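Local coordinates for protein D-lactate dehydrogenase (Fermentative) (Pseudomonas aeruginosa, PDB 6ABJ) that probably reduces pyruvate to D-lactate with NADH as a tetrameric, allosterically regulated dehydrogenase, at residues 273-276 against 277-281. Sequence-based numbering, arbitrary orientation.
Sequences LDVY and EEEAD
The backbone N of Y276 donates to OE1 of E279 at 2.9 Å, a nearly straight bond (N-H...O 163°) that uses the anti lone pair of the carboxylate oxygen. The same two residues close a type I beta turn, with E279 N 2.9 Å from Y276 O and lying above the carbonyl plane. Side chain and main chain of E279 thus hold both polar backbone atoms of Y276. With chi1 at 77°, CG of E279 sits between its own backbone N and carbonyl carbon, and the extended chain runs back alongside Y276 O, from CB (3.0 Å) to CG, and delivers OE1 to Y276 N. OE1 also rests against V275, 3.3 Å from CB. The tyrosine ring lies oblique to the amides of E277 and E278, and the bent aliphatic part of E278 touches the ring at CE2, CG 3.7 Å away; ring and E278 carboxylate are turned 78° apart. Beyond the turn, Y276 OH bonds D294, E277 reaches R228, and D274, an NADH-binding residue just past strand 268-273 in the Rossmann domain, is held by T309 and the amides of Q312 and A313. The second oxygen of E279, OE2, is hydrogen-bonded to H311 ND1, consistent with the Glu-His pair of D-2-hydroxyacid dehydrogenases. Bonded at one oxygen to the turn backbone and at the other to the imidazole, the carboxylate is fixed in rotation and probably orients H311.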
ATOM      1  N   LEU B 273       6.683  13.039 -12.273  1.00 22.52           N
ATOM      2  CA  LEU B 273       6.894  14.404 -11.811  1.00 23.90           C
ATOM      3  C   LEU B 273       7.718  14.396 -10.551  1.00 25.09           C
ATOM      4  O   LEU B 273       7.454  13.631  -9.646  1.00 24.83           O
ATOM      5  CB  LEU B 273       5.560  15.074 -11.478  1.00 24.02           C
ATOM      6  CG  LEU B 273       4.523  15.249 -12.567  1.00 24.12           C
ATOM      7  CD1 LEU B 273       3.308  15.954 -11.913  1.00 25.60           C
ATOM      8  CD2 LEU B 273       4.989  15.973 -13.793  1.00 25.69           C
ATOM      9  N   ASP B 274       8.724  15.249 -10.515  1.00 25.27           N
ATOM     10  CA  ASP B 274       9.388  15.602  -9.260  1.00 28.02           C
ATOM     11  C   ASP B 274       9.071  17.043  -8.805  1.00 28.31           C
ATOM     12  O   ASP B 274       9.408  17.411  -7.665  1.00 28.93           O
ATOM     13  CB  ASP B 274      10.901  15.439  -9.360  1.00 27.04           C
ATOM     14  CG  ASP B 274      11.573  15.565  -7.995  1.00 30.74           C
ATOM     15  OD1 ASP B 274      11.260  14.758  -7.078  1.00 25.84           O
ATOM     16  OD2 ASP B 274      12.417  16.472  -7.801  1.00 28.09           O
ATOM     17  N   VAL B 275       8.325  17.765  -9.618  1.00 29.02           N
ATOM     18  CA  VAL B 275       7.951  19.135  -9.310  1.00 33.72           C
ATOM     19  C   VAL B 275       6.529  19.353  -9.725  1.00 35.27           C
ATOM     20  O   VAL B 275       5.977  18.628 -10.593  1.00 33.37           O
ATOM     21  CB  VAL B 275       8.898  20.155 -10.035  1.00 33.25           C
ATOM     22  CG1 VAL B 275      10.355  19.964  -9.593  1.00 34.78           C
ATOM     23  CG2 VAL B 275       8.785  19.987 -11.507  1.00 36.78           C
ATOM     24  N   TYR B 276       5.932  20.363  -9.119  1.00 33.22           N
ATOM     25  CA  TYR B 276       4.526  20.689  -9.350  1.00 34.96           C
ATOM     26  C   TYR B 276       4.347  22.192  -9.057  1.00 37.28           C
ATOM     27  O   TYR B 276       4.979  22.747  -8.157  1.00 39.45           O
ATOM     28  CB  TYR B 276       3.655  19.824  -8.477  1.00 33.87           C
ATOM     29  CG  TYR B 276       2.200  20.053  -8.625  1.00 34.32           C
ATOM     30  CD1 TYR B 276       1.533  19.699  -9.790  1.00 34.85           C
ATOM     31  CD2 TYR B 276       1.457  20.591  -7.589  1.00 33.97           C
ATOM     32  CE1 TYR B 276       0.158  19.920  -9.921  1.00 34.18           C
ATOM     33  CE2 TYR B 276       0.093  20.790  -7.720  1.00 33.67           C
ATOM     34  CZ  TYR B 276      -0.541  20.475  -8.883  1.00 32.79           C
ATOM     35  OH  TYR B 276      -1.906  20.702  -9.056  1.00 36.97           O
ATOM     36  N   GLU B 277       3.519  22.822  -9.857  1.00 40.48           N
ATOM     37  CA  GLU B 277       3.384  24.275  -9.817  1.00 45.41           C
ATOM     38  C   GLU B 277       2.879  24.739  -8.455  1.00 47.62           C
ATOM     39  O   GLU B 277       3.412  25.696  -7.917  1.00 46.36           O
ATOM     40  CB  GLU B 277       2.471  24.714 -10.946  1.00 44.22           C
ATOM     41  CG  GLU B 277       2.293  26.220 -11.060  1.00 48.67           C
ATOM     42  CD  GLU B 277       1.680  26.623 -12.387  1.00 48.45           C
ATOM     43  OE1 GLU B 277       1.297  25.786 -13.215  1.00 50.28           O
ATOM     44  OE2 GLU B 277       1.598  27.818 -12.622  1.00 57.44           O
ATOM     45  N   GLU B 278       1.972  24.039  -7.813  1.00 50.86           N
ATOM     46  CA  GLU B 278       1.639  24.537  -6.494  1.00 63.31           C
ATOM     47  C   GLU B 278       2.599  24.057  -5.337  1.00 63.51           C
ATOM     48  O   GLU B 278       2.257  24.247  -4.168  1.00 62.98           O
ATOM     49  CB  GLU B 278       0.176  24.244  -6.157  1.00 64.79           C
ATOM     50  CG  GLU B 278      -0.767  24.395  -7.341  1.00 65.96           C
ATOM     51  CD  GLU B 278      -0.857  25.820  -7.859  1.00 74.05           C
ATOM     52  OE1 GLU B 278      -0.300  26.731  -7.210  1.00 66.18           O
ATOM     53  OE2 GLU B 278      -1.489  26.030  -8.919  1.00 75.24           O
ATOM     54  N   GLU B 279       3.781  23.475  -5.634  1.00 58.05           N
ATOM     55  CA  GLU B 279       4.500  22.655  -4.659  1.00 52.11           C
ATOM     56  C   GLU B 279       4.925  23.248  -3.291  1.00 52.40           C
ATOM     57  O   GLU B 279       4.862  22.552  -2.278  1.00 46.00           O
ATOM     58  CB  GLU B 279       5.703  21.992  -5.308  1.00 49.00           C
ATOM     59  CG  GLU B 279       6.894  22.883  -5.523  1.00 47.01           C
ATOM     60  CD  GLU B 279       8.029  22.140  -6.140  1.00 43.49           C
ATOM     61  OE1 GLU B 279       7.828  21.558  -7.213  1.00 38.78           O
ATOM     62  OE2 GLU B 279       9.125  22.155  -5.590  1.00 43.95           O
ATOM     63  N   ALA B 280       5.377  24.505  -3.219  1.00 48.16           N
ATOM     64  CA  ALA B 280       5.851  25.024  -1.933  1.00 47.05           C
ATOM     65  C   ALA B 280       4.751  25.014  -0.847  1.00 48.27           C
ATOM     66  O   ALA B 280       5.049  24.838   0.348  1.00 49.94           O
ATOM     67  CB  ALA B 280       6.476  26.411  -2.117  1.00 52.30           C
ATOM     68  N   ASP B 281       3.489  25.114  -1.265  1.00 44.67           N
ATOM     69  CA  ASP B 281       2.338  24.952  -0.372  1.00 51.57           C
ATOM     70  C   ASP B 281       1.917  23.503  -0.051  1.00 52.12           C
ATOM     71  O   ASP B 281       1.024  23.292   0.767  1.00 51.30           O
ATOM     72  CB  ASP B 281       1.103  25.578  -1.029  1.00 59.79           C
ATOM     73  CG  ASP B 281       1.110  27.087  -0.956  1.00 67.88           C
ATOM     74  OD1 ASP B 281       1.284  27.588   0.182  1.00 73.88           O
ATOM     75  OD2 ASP B 281       0.929  27.753  -2.010  1.00 69.24           O
TER